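Local coordinates for protein Crov588 (Cafeteriavirus, PDB 6NYR) that is of unknown function but folds into a circular leucine-rich-repeat solenoid built largely from FNIP repeats, at residues Q242-E246 / N247-N251. Residues are numbered along the deposited sequence; the frame is centred on the assembly and turned at random.
Sequences QQITE and NVLPN
Ile244 meets Val248 and Leu249 in a local contact round a tight turn, on the outer side of the solenoid, where the chain reverses between strand 233-235 and strand 255-257. The reversal is a type II beta turn from Thr245 to Val248, with Glu246 and Asn247 at its two corners; Asn247 takes up the left-handed backbone conformation (phi 65°, psi 29°) that the second corner of such a turn requires. Directly behind the turn, apolar side chains from the two limbs pack together. CG2 of Ile244, set trans to the backbone N, lies crosswise 3.8 Å from CG of Leu249, and this pair carries the contact. As modelled the same methyl also faces CG1 of Val248 at 3.5 Å, but the rotation of the Val248 side chain is doubtful, and that approach with it. All three residues are buried, and the layer continues into the adjoining coils: Ile244 touches Val270 on one and Val248 touches Ile222 on another. Outside, the exposed corner side chains run alongside each other in the same direction. Asn247 OD1 lies 3.3 Å from CG of Glu246, and the carboxylate and amide planes are only 19° apart. Aliphatic side chains stacked from coil to coil beneath the connecting turns are the hallmark of the leucine-rich-repeat solenoid, here built from FNIP repeats.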
ATOM      1  N   GLN A 242       5.532  26.885 -20.778  1.00 50.01           N
ATOM      2  CA  GLN A 242       5.642  28.310 -21.053  1.00 54.59           C
ATOM      3  C   GLN A 242       6.590  28.954 -20.052  1.00 55.13           C
ATOM      4  O   GLN A 242       6.724  28.489 -18.916  1.00 56.97           O
ATOM      5  CB  GLN A 242       4.279  29.014 -20.974  1.00 56.44           C
ATOM      6  CG  GLN A 242       3.285  28.530 -22.001  1.00 55.82           C
ATOM      7  CD  GLN A 242       3.725  28.846 -23.413  1.00 52.29           C
ATOM      8  OE1 GLN A 242       4.173  29.959 -23.702  1.00 55.68           O
ATOM      9  NE2 GLN A 242       3.622  27.862 -24.297  1.00 51.08           N
ATOM     10  N   GLN A 243       7.249  30.029 -20.477  1.00 57.22           N
ATOM     11  CA  GLN A 243       8.132  30.747 -19.570  1.00 62.06           C
ATOM     12  C   GLN A 243       7.356  31.439 -18.457  1.00 60.34           C
ATOM     13  O   GLN A 243       6.284  32.009 -18.677  1.00 60.28           O
ATOM     14  CB  GLN A 243       8.984  31.778 -20.309  1.00 69.99           C
ATOM     15  CG  GLN A 243      10.308  31.222 -20.776  1.00 75.10           C
ATOM     16  CD  GLN A 243      11.374  32.299 -20.896  1.00 77.13           C
ATOM     17  OE1 GLN A 243      11.090  33.490 -20.757  1.00 77.15           O
ATOM     18  NE2 GLN A 243      12.618  31.878 -21.094  1.00 76.64           N
ATOM     19  N   ILE A 244       7.928  31.392 -17.260  1.00 58.64           N
ATOM     20  CA  ILE A 244       7.387  32.047 -16.077  1.00 57.22           C
ATOM     21  C   ILE A 244       8.339  33.179 -15.726  1.00 55.11           C
ATOM     22  O   ILE A 244       9.479  32.942 -15.307  1.00 54.75           O
ATOM     23  CB  ILE A 244       7.230  31.070 -14.906  1.00 54.59           C
ATOM     24  CG1 ILE A 244       6.348  29.902 -15.337  1.00 54.82           C
ATOM     25  CG2 ILE A 244       6.632  31.785 -13.705  1.00 53.29           C
ATOM     26  CD1 ILE A 244       6.160  28.846 -14.274  1.00 56.58           C
ATOM     27  N   THR A 245       7.870  34.410 -15.897  1.00 56.86           N
ATOM     28  CA  THR A 245       8.695  35.588 -15.685  1.00 59.78           C
ATOM     29  C   THR A 245       8.488  36.115 -14.263  1.00 63.26           C
ATOM     30  O   THR A 245       7.891  35.457 -13.410  1.00 64.13           O
ATOM     31  CB  THR A 245       8.373  36.637 -16.742  1.00 59.88           C
ATOM     32  OG1 THR A 245       6.995  37.024 -16.624  1.00 59.83           O
ATOM     33  CG2 THR A 245       8.619  36.080 -18.139  1.00 57.63           C
ATOM     34  N   GLU A 246       9.017  37.301 -13.983  1.00 65.20           N
ATOM     35  CA  GLU A 246       8.928  37.889 -12.656  1.00 67.63           C
ATOM     36  C   GLU A 246       7.486  38.227 -12.302  1.00 64.50           C
ATOM     37  O   GLU A 246       6.689  38.610 -13.161  1.00 62.15           O
ATOM     38  CB  GLU A 246       9.795  39.147 -12.602  1.00 76.21           C
ATOM     39  CG  GLU A 246      10.343  39.506 -11.235  1.00 81.83           C
ATOM     40  CD  GLU A 246      11.401  40.599 -11.306  1.00 85.71           C
ATOM     41  OE1 GLU A 246      12.064  40.720 -12.359  1.00 86.25           O
ATOM     42  OE2 GLU A 246      11.562  41.338 -10.312  1.00 86.14           O
ATOM     43  N   ASN A 247       7.154  38.058 -11.022  1.00 65.81           N
ATOM     44  CA  ASN A 247       5.919  38.574 -10.441  1.00 70.72           C
ATOM     45  C   ASN A 247       4.663  37.923 -11.018  1.00 67.84           C
ATOM     46  O   ASN A 247       3.600  38.548 -11.052  1.00 67.91           O
ATOM     47  CB  ASN A 247       5.821  40.099 -10.608  1.00 78.34           C
ATOM     48  CG  ASN A 247       6.766  40.854  -9.689  1.00 84.55           C
ATOM     49  OD1 ASN A 247       7.818  41.333 -10.116  1.00 86.35           O
ATOM     50  ND2 ASN A 247       6.391  40.968  -8.421  1.00 85.03           N
ATOM     51  N   VAL A 248       4.736  36.669 -11.458  1.00 64.36           N
ATOM     52  CA  VAL A 248       3.558  35.924 -11.884  1.00 60.98           C
ATOM     53  C   VAL A 248       3.185  34.852 -10.858  1.00 58.45           C
ATOM     54  O   VAL A 248       2.008  34.575 -10.642  1.00 59.10           O
ATOM     55  CB  VAL A 248       3.747  35.318 -13.292  1.00 60.33           C
ATOM     56  CG1 VAL A 248       5.191  35.016 -13.576  1.00 62.69           C
ATOM     57  CG2 VAL A 248       2.896  34.058 -13.435  1.00 60.05           C
ATOM     58  N   LEU A 249       4.176  34.227 -10.229  1.00 56.02           N
ATOM     59  CA  LEU A 249       3.869  33.295  -9.141  1.00 55.85           C
ATOM     60  C   LEU A 249       3.614  34.079  -7.859  1.00 55.91           C
ATOM     61  O   LEU A 249       4.438  34.921  -7.485  1.00 53.45           O
ATOM     62  CB  LEU A 249       5.012  32.308  -8.929  1.00 53.97           C
ATOM     63  CG  LEU A 249       5.369  31.409 -10.113  1.00 51.29           C
ATOM     64  CD1 LEU A 249       6.580  30.546  -9.794  1.00 49.81           C
ATOM     65  CD2 LEU A 249       4.178  30.543 -10.496  1.00 50.93           C
ATOM     66  N   PRO A 250       2.495  33.853  -7.172  1.00 58.13           N
ATOM     67  CA  PRO A 250       2.200  34.658  -5.980  1.00 57.83           C
ATOM     68  C   PRO A 250       3.150  34.342  -4.836  1.00 58.92           C
ATOM     69  O   PRO A 250       3.752  33.269  -4.753  1.00 54.78           O
ATOM     70  CB  PRO A 250       0.756  34.278  -5.632  1.00 58.70           C
ATOM     71  CG  PRO A 250       0.596  32.894  -6.176  1.00 58.51           C
ATOM     72  CD  PRO A 250       1.462  32.825  -7.419  1.00 57.89           C
ATOM     73  N   ASN A 251       3.268  35.314  -3.936  1.00 63.37           N
ATOM     74  CA  ASN A 251       4.185  35.274  -2.804  1.00 65.04           C
ATOM     75  C   ASN A 251       3.692  34.406  -1.660  1.00 60.90           C
ATOM     76  O   ASN A 251       4.308  34.410  -0.589  1.00 60.07           O
ATOM     77  CB  ASN A 251       4.424  36.707  -2.331  1.00 72.05           C
ATOM     78  CG  ASN A 251       5.349  37.481  -3.256  1.00 77.51           C
ATOM     79  OD1 ASN A 251       6.332  36.941  -3.769  1.00 76.53           O
ATOM     80  ND2 ASN A 251       5.016  38.744  -3.504  1.00 80.80           N
TER